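PDB 3CTK: rRNA N-glycosidase, which acts as a plant ribosome-inactivating protein, a single chain that sets a mixed beta sheet against a largely helical remainder. Local coordinates for residues K45-V50 with S96-G101; K61-V66 with Y70-Q75; T174-R179 with G183-N188. All blocks are in the same frame, centred on the assembly; numbering follows the deposited sequence.

After strand 3-7 and helix 14-25 the chain enters strand 47-53, and contact 1 (K45-V50 with S96-G101) closes a long loop when the segment following helix 92-97 returns to pack on that strand. Inside this loop sits contact 2 (K61-V66 with Y70-Q75), a beta hairpin whose first strand lies next to strand 47-53. The two contacts touch: Leu-98 packs on Ala-63, and Arg-46 forms a salt bridge with Asp-65. Contact 3 (T174-R179 with G183-N188) follows in series, a short return between helices 170-180 and 189-196. It lies on the opposite side of the chain's centre, its own centre about 30 Å from that of contact 1 and about 23 Å from that of contact 2.

Contact 1. Residues K45-V50 with S96-G101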
# COMPACT_ATOMS: atom_id res chain seq x y z
N LYS A 45 5.13 -17.91 2.82
CA LYS A 45 4.95 -17.12 1.60
C LYS A 45 3.94 -16.01 1.86
O LYS A 45 3.47 -15.34 0.93
CB LYS A 45 4.44 -18.01 0.47
CG LYS A 45 5.43 -19.09 0.04
CD LYS A 45 4.93 -19.87 -1.17
CE LYS A 45 3.66 -20.64 -0.84
NZ LYS A 45 3.21 -21.49 -1.99
N ARG A 46 3.64 -15.80 3.14
CA ARG A 46 2.66 -14.81 3.57
C ARG A 46 3.04 -13.35 3.36
O ARG A 46 2.16 -12.50 3.25
CB ARG A 46 2.33 -15.06 5.05
CG ARG A 46 1.26 -14.16 5.66
CD ARG A 46 -0.10 -14.30 4.97
NE ARG A 46 -1.10 -13.46 5.63
CZ ARG A 46 -1.73 -13.78 6.76
NH1 ARG A 46 -1.46 -14.93 7.36
NH2 ARG A 46 -2.59 -12.94 7.30
N PHE A 47 4.33 -13.04 3.31
CA PHE A 47 4.75 -11.64 3.14
C PHE A 47 5.72 -11.37 2.00
O PHE A 47 6.45 -12.26 1.56
CB PHE A 47 5.40 -11.12 4.43
CG PHE A 47 4.54 -11.26 5.65
CD1 PHE A 47 4.77 -12.31 6.55
CD2 PHE A 47 3.50 -10.38 5.90
CE1 PHE A 47 3.96 -12.46 7.67
CE2 PHE A 47 2.69 -10.52 7.02
CZ PHE A 47 2.92 -11.57 7.91
N VAL A 48 5.70 -10.13 1.52
CA VAL A 48 6.63 -9.69 0.49
C VAL A 48 7.31 -8.48 1.12
O VAL A 48 6.66 -7.69 1.79
CB VAL A 48 5.92 -9.28 -0.83
CG1 VAL A 48 4.89 -8.21 -0.57
CG2 VAL A 48 6.96 -8.80 -1.84
N LEU A 49 8.61 -8.36 0.92
CA LEU A 49 9.36 -7.25 1.49
C LEU A 49 9.66 -6.19 0.44
O LEU A 49 10.04 -6.50 -0.69
CB LEU A 49 10.65 -7.77 2.13
CG LEU A 49 10.44 -8.90 3.14
CD1 LEU A 49 11.78 -9.46 3.60
CD2 LEU A 49 9.64 -8.39 4.32
N VAL A 50 9.50 -4.93 0.83
CA VAL A 50 9.75 -3.80 -0.06
C VAL A 50 10.87 -2.95 0.51
O VAL A 50 10.69 -2.26 1.52
CB VAL A 50 8.48 -2.93 -0.22
CG1 VAL A 50 8.78 -1.70 -1.08
CG2 VAL A 50 7.37 -3.76 -0.86
N SER A 96 5.61 -12.95 14.73
CA SER A 96 6.33 -14.19 15.02
C SER A 96 7.37 -14.57 13.97
O SER A 96 8.44 -15.07 14.31
CB SER A 96 5.36 -15.36 15.18
OG SER A 96 4.52 -15.19 16.30
N LYS A 97 7.08 -14.31 12.69
CA LYS A 97 8.01 -14.71 11.64
C LYS A 97 8.80 -13.64 10.88
O LYS A 97 9.81 -13.96 10.26
CB LYS A 97 7.27 -15.59 10.63
CG LYS A 97 7.01 -16.99 11.16
CD LYS A 97 6.28 -17.85 10.14
CE LYS A 97 6.34 -19.32 10.54
NZ LYS A 97 5.93 -19.52 11.96
N LEU A 98 8.35 -12.39 10.91
CA LEU A 98 9.08 -11.34 10.21
C LEU A 98 10.33 -10.90 10.95
O LEU A 98 10.39 -10.93 12.18
CB LEU A 98 8.18 -10.12 9.98
CG LEU A 98 7.17 -10.24 8.84
CD1 LEU A 98 6.22 -9.05 8.87
CD2 LEU A 98 7.90 -10.33 7.51
N PHE A 99 11.34 -10.50 10.18
CA PHE A 99 12.60 -10.00 10.72
C PHE A 99 13.13 -10.91 11.83
O PHE A 99 13.36 -10.47 12.96
CB PHE A 99 12.38 -8.59 11.25
CG PHE A 99 11.59 -7.72 10.30
CD1 PHE A 99 10.52 -6.96 10.77
CD2 PHE A 99 11.92 -7.65 8.95
CE1 PHE A 99 9.78 -6.15 9.90
CE2 PHE A 99 11.19 -6.85 8.07
CZ PHE A 99 10.12 -6.10 8.55
N PRO A 100 13.36 -12.19 11.51
CA PRO A 100 13.86 -13.16 12.49
C PRO A 100 15.18 -12.77 13.15
O PRO A 100 16.10 -12.29 12.48
CB PRO A 100 13.96 -14.45 11.68
CG PRO A 100 14.29 -13.94 10.30
CD PRO A 100 13.35 -12.77 10.16
N GLY A 101 15.26 -12.97 14.46
CA GLY A 101 16.48 -12.67 15.17
C GLY A 101 16.64 -11.24 15.65
O GLY A 101 17.48 -10.97 16.50
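Leu-98 lays both of its methyls on Phe-47. CD1 stands over the middle of the ring, 4.0 Å from the centroid of Phe-47 and 1° off the ring normal, a CH-pi contact on the face. CD2 sits nearer the root of the same ring, 3.8 Å from Phe-47 CD1, and also meets Leu-49 CD2 at 4.1 Å, where the two leucine side chains run past each other in opposite directions. That Leu-49 methyl then approaches Phe-99 CE2 obliquely, at 4.3 Å. With CG of Phe-47 opposite its carbonyl carbon (chi1 -55°), the second face of the ring backs onto CG of Arg-46.

Phe-47 and Leu-49 point from one side of strand 47-53, part of the six-stranded mixed sheet of this ribosome-inactivating protein, while Val-48 turns the other way onto helix 14-25. No hydrogen bond crosses; the meeting is wholly apolar. Leu-98 is the first residue to leave helical geometry after helix 92-97, and it rests on Ala-63 and Val-72 of the next strands as well. Farther out, Arg-105 holds the carbonyl oxygens of both Leu-98 and Phe-99, while a salt bridge to Asp-65 anchors Arg-46.

Contact 2. Residues K61-V66 with Y70-Q75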
# COMPACT_ATOMS: atom_id res chain seq x y z
N LYS A 61 12.96 -1.61 5.33
CA LYS A 61 12.38 -2.80 4.71
C LYS A 61 10.93 -2.90 5.18
O LYS A 61 10.68 -3.25 6.33
CB LYS A 61 13.13 -4.06 5.13
CG LYS A 61 14.58 -4.15 4.66
CD LYS A 61 15.23 -5.38 5.29
CE LYS A 61 16.26 -6.03 4.38
NZ LYS A 61 17.49 -5.20 4.21
N VAL A 62 9.99 -2.61 4.29
CA VAL A 62 8.57 -2.65 4.62
C VAL A 62 7.94 -4.00 4.30
O VAL A 62 8.07 -4.51 3.19
CB VAL A 62 7.83 -1.54 3.85
CG1 VAL A 62 6.36 -1.48 4.28
CG2 VAL A 62 8.51 -0.20 4.09
N ALA A 63 7.24 -4.57 5.28
CA ALA A 63 6.59 -5.86 5.10
C ALA A 63 5.13 -5.71 4.72
O ALA A 63 4.38 -4.98 5.36
CB ALA A 63 6.71 -6.68 6.39
N ILE A 64 4.73 -6.43 3.67
CA ILE A 64 3.35 -6.39 3.18
C ILE A 64 2.72 -7.78 3.17
O ILE A 64 3.33 -8.74 2.68
CB ILE A 64 3.29 -5.79 1.75
CG1 ILE A 64 3.71 -4.32 1.80
CG2 ILE A 64 1.89 -5.95 1.16
CD1 ILE A 64 3.73 -3.64 0.44
N ASP A 65 1.52 -7.88 3.71
CA ASP A 65 0.75 -9.13 3.77
C ASP A 65 0.23 -9.37 2.35
O ASP A 65 -0.55 -8.57 1.85
CB ASP A 65 -0.42 -8.94 4.74
CG ASP A 65 -1.18 -10.23 5.02
OD1 ASP A 65 -1.27 -11.08 4.12
OD2 ASP A 65 -1.71 -10.38 6.14
N VAL A 66 0.64 -10.46 1.71
CA VAL A 66 0.21 -10.71 0.34
C VAL A 66 -1.26 -11.04 0.17
O VAL A 66 -1.80 -10.94 -0.94
CB VAL A 66 1.03 -11.83 -0.34
CG1 VAL A 66 2.52 -11.50 -0.28
CG2 VAL A 66 0.72 -13.18 0.30
N TYR A 70 -1.79 -5.39 2.95
CA TYR A 70 -1.68 -4.53 4.13
C TYR A 70 -0.23 -4.42 4.59
O TYR A 70 0.47 -5.43 4.68
CB TYR A 70 -2.46 -5.09 5.32
CG TYR A 70 -3.97 -4.99 5.29
CD1 TYR A 70 -4.72 -5.31 6.42
CD2 TYR A 70 -4.65 -4.59 4.14
CE1 TYR A 70 -6.10 -5.24 6.41
CE2 TYR A 70 -6.04 -4.52 4.11
CZ TYR A 70 -6.76 -4.85 5.26
OH TYR A 70 -8.13 -4.79 5.25
N VAL A 71 0.23 -3.20 4.87
CA VAL A 71 1.58 -3.02 5.39
C VAL A 71 1.42 -3.40 6.87
O VAL A 71 0.48 -2.94 7.52
CB VAL A 71 2.05 -1.56 5.26
CG1 VAL A 71 3.27 -1.31 6.14
CG2 VAL A 71 2.40 -1.26 3.81
N VAL A 72 2.30 -4.24 7.39
CA VAL A 72 2.21 -4.65 8.79
C VAL A 72 3.33 -4.10 9.67
O VAL A 72 3.23 -4.12 10.89
CB VAL A 72 2.17 -6.20 8.92
CG1 VAL A 72 0.92 -6.76 8.25
CG2 VAL A 72 3.42 -6.81 8.30
N GLY A 73 4.39 -3.61 9.04
CA GLY A 73 5.50 -3.06 9.79
C GLY A 73 6.72 -2.87 8.91
O GLY A 73 6.64 -3.03 7.70
N TYR A 74 7.84 -2.51 9.52
CA TYR A 74 9.07 -2.31 8.76
C TYR A 74 10.28 -2.52 9.65
O TYR A 74 10.17 -2.62 10.87
CB TYR A 74 9.12 -0.88 8.19
CG TYR A 74 9.12 0.21 9.24
CD1 TYR A 74 7.93 0.73 9.74
CD2 TYR A 74 10.32 0.70 9.76
CE1 TYR A 74 7.92 1.71 10.73
CE2 TYR A 74 10.33 1.69 10.75
CZ TYR A 74 9.13 2.19 11.23
OH TYR A 74 9.12 3.15 12.22
N GLN A 75 11.44 -2.59 9.02
CA GLN A 75 12.69 -2.76 9.75
C GLN A 75 13.60 -1.61 9.35
O GLN A 75 13.81 -1.35 8.17
CB GLN A 75 13.35 -4.09 9.40
CG GLN A 75 14.67 -4.34 10.13
CD GLN A 75 15.37 -5.59 9.64
OE1 GLN A 75 15.02 -6.70 10.02
NE2 GLN A 75 16.36 -5.40 8.77
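Lys-61 and Gln-75 pair at the end of these segments farther from the turn, an antiparallel hydrogen-bonded pair of the beta hairpin. Lys-61 N gives a bond to Gln-75 O (3.0 Å) that lies in the carbonyl plane. The return bond, from Gln-75 N to Lys-61 O at 2.9 Å, is more bent, 145° at the hydrogen, with the donor tilted from the plane. Lys-61 O takes a second approach, from Tyr-74 CA at 3.1 Å. The two side chains lie alongside each other and point the same way: Gln-75 has CG opposite its backbone N (chi1 180°) and stays extended, bringing NE2 within 3.7 Å of Lys-61 CD.

At the turn end the third main contributor, Tyr-70, works through its backbone. Its carbonyl oxygen receives Asp-65 N at 2.8 Å in a nearly straight bond (173°), while its ring leads off to Arg-168.

Between these ends the register slips by one residue. Ala-63 faces both Val-72 and Gly-73, a beta bulge: Ala-63 N bonds to Gly-73 O (2.9 Å), and Ala-63 O accepts from Val-72 N (3.0 Å). The pairs on either side, Val-62 with Tyr-74 and Ile-64 with Val-71, are non-hydrogen-bonded, and their side chains share one face, where the side chains of Val-62 and Val-71 cross at a slant, with their CG1 atoms 3.6 Å apart.

That face is roofed by helix 149-168: Val-71 packs on Phe-156 and Ser-164, and the Tyr-74 ring meets Phe-155 edge-to-face. On the other side of the sheet, Val-72 touches Phe-47 and Gln-75 touches Phe-99, while strands 47-53 and 81-88 flank the hairpin along its two edges.

Contact 3. Residues T174-R179 with G183-N188; sequences TEVVDR and GSFKPN
In the loop that leads from helix 170-180 to the N-cap of helix 189-196, Phe-185 folds back onto the helix the chain has just left, which widens into a pi-type turn at 176-179. The Phe-185 ring, swung inward with CG between its backbone N and carbonyl carbon (chi1 74°), is met from several directions. Glu-175 O lies over one face, toward the rim; CG2 of Val-176 comes to the edge, 4.0 Å from Phe-185 CZ; and the Arg-179 side chain crosses at about a right angle, with its CB 3.7 Å from Phe-185 CG.

Beyond CG, Arg-179 runs extended to its guanidinium, where NE forms a salt bridge with Glu-175 OE1 at 2.8 Å. The carboxylate oxygen lies close to the guanidinium plane, but the arginine reaches it from above the carboxylate plane, 36° out of it. The same OE1 also accepts a hydrogen from a water at 2.9 Å, and that water in turn accepts from Asn-188 N at 3.0 Å. A second water gives its two hydrogens to Arg-179 O (2.9 Å) and Ser-184 O (3.0 Å). Asn-188 itself caps the next helix, OD1 bonding to Val-191 N, and its ND2 is held by the Tyr-171 hydroxyl.

No direct hydrogen bond joins residues 174-179 to 183-188. Between these two segments the polar links run through a water at either end, with the aromatic ring packed between, while Asn-188 reaches the same helix directly one turn earlier, at Tyr-171. Glu-175 is buried, and with an arginine and a water both donating to OE1 it is probably held as the charged carboxylate.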
# COMPACT_ATOMS: atom_id res chain seq x y z
N THR A 174 -0.77 5.87 -11.60
CA THR A 174 -0.60 6.93 -12.59
C THR A 174 -0.51 8.31 -11.97
O THR A 174 0.23 9.17 -12.46
CB THR A 174 -1.72 6.89 -13.64
OG1 THR A 174 -1.67 5.65 -14.35
CG2 THR A 174 -1.55 8.02 -14.65
N GLU A 175 -1.25 8.54 -10.88
CA GLU A 175 -1.18 9.84 -10.21
C GLU A 175 0.23 10.06 -9.68
O GLU A 175 0.79 11.15 -9.80
CB GLU A 175 -2.18 9.91 -9.05
CG GLU A 175 -3.63 10.06 -9.48
CD GLU A 175 -3.87 11.34 -10.27
OE1 GLU A 175 -3.79 12.44 -9.67
OE2 GLU A 175 -4.13 11.25 -11.48
N VAL A 176 0.81 9.02 -9.09
CA VAL A 176 2.16 9.14 -8.56
C VAL A 176 3.16 9.37 -9.68
O VAL A 176 4.06 10.20 -9.56
CB VAL A 176 2.56 7.88 -7.75
CG1 VAL A 176 4.03 7.97 -7.32
CG2 VAL A 176 1.68 7.76 -6.52
N VAL A 177 3.01 8.65 -10.79
CA VAL A 177 3.91 8.81 -11.93
C VAL A 177 3.84 10.22 -12.51
O VAL A 177 4.87 10.83 -12.80
CB VAL A 177 3.57 7.80 -13.05
CG1 VAL A 177 4.37 8.13 -14.31
CG2 VAL A 177 3.92 6.38 -12.59
N ASP A 178 2.63 10.74 -12.67
CA ASP A 178 2.43 12.08 -13.23
C ASP A 178 2.72 13.24 -12.29
O ASP A 178 3.17 14.31 -12.74
CB ASP A 178 0.99 12.26 -13.73
CG ASP A 178 0.66 11.37 -14.90
OD1 ASP A 178 1.59 10.83 -15.53
OD2 ASP A 178 -0.55 11.23 -15.20
N ARG A 179 2.48 13.04 -11.00
CA ARG A 179 2.64 14.11 -10.01
C ARG A 179 3.61 13.90 -8.85
O ARG A 179 4.03 14.87 -8.22
CB ARG A 179 1.28 14.44 -9.39
CG ARG A 179 0.11 14.53 -10.36
CD ARG A 179 -1.19 14.64 -9.56
NE ARG A 179 -2.38 14.70 -10.41
CZ ARG A 179 -2.76 15.77 -11.10
NH1 ARG A 179 -2.05 16.89 -11.04
NH2 ARG A 179 -3.85 15.72 -11.85
N GLY A 183 7.74 15.68 -8.34
CA GLY A 183 7.02 16.73 -7.64
C GLY A 183 6.30 16.16 -6.44
O GLY A 183 6.53 15.01 -6.06
N SER A 184 5.42 16.96 -5.84
CA SER A 184 4.65 16.53 -4.68
C SER A 184 3.18 16.84 -4.94
O SER A 184 2.86 17.77 -5.67
CB SER A 184 5.11 17.27 -3.42
OG SER A 184 6.48 17.06 -3.17
N PHE A 185 2.29 16.06 -4.34
CA PHE A 185 0.86 16.28 -4.53
C PHE A 185 0.03 15.71 -3.39
O PHE A 185 0.48 14.83 -2.65
CB PHE A 185 0.39 15.67 -5.85
CG PHE A 185 0.29 14.16 -5.83
CD1 PHE A 185 1.44 13.37 -5.84
CD2 PHE A 185 -0.95 13.53 -5.78
CE1 PHE A 185 1.35 11.97 -5.81
CE2 PHE A 185 -1.06 12.13 -5.74
CZ PHE A 185 0.10 11.35 -5.76
N LYS A 186 -1.18 16.22 -3.25
CA LYS A 186 -2.11 15.73 -2.25
C LYS A 186 -3.12 14.92 -3.05
O LYS A 186 -3.58 15.35 -4.10
CB LYS A 186 -2.78 16.90 -1.52
CG LYS A 186 -1.82 17.67 -0.63
CD LYS A 186 -2.40 18.98 -0.15
CE LYS A 186 -1.34 19.81 0.56
NZ LYS A 186 -1.83 21.17 0.90
N PRO A 187 -3.46 13.71 -2.56
CA PRO A 187 -4.41 12.82 -3.23
C PRO A 187 -5.79 13.43 -3.46
O PRO A 187 -6.40 13.95 -2.52
CB PRO A 187 -4.43 11.60 -2.31
CG PRO A 187 -4.19 12.20 -0.96
CD PRO A 187 -3.08 13.19 -1.24
N ASN A 188 -6.28 13.35 -4.70
CA ASN A 188 -7.58 13.91 -5.02
C ASN A 188 -8.73 13.04 -4.53
O ASN A 188 -8.52 11.97 -3.97
CB ASN A 188 -7.71 14.20 -6.53
CG ASN A 188 -7.69 12.94 -7.40
OD1 ASN A 188 -8.26 11.91 -7.05
ND2 ASN A 188 -7.04 13.04 -8.56
O HOH W 1 -4.22 13.05 -6.87
O HOH W 2 3.03 17.51 -8.67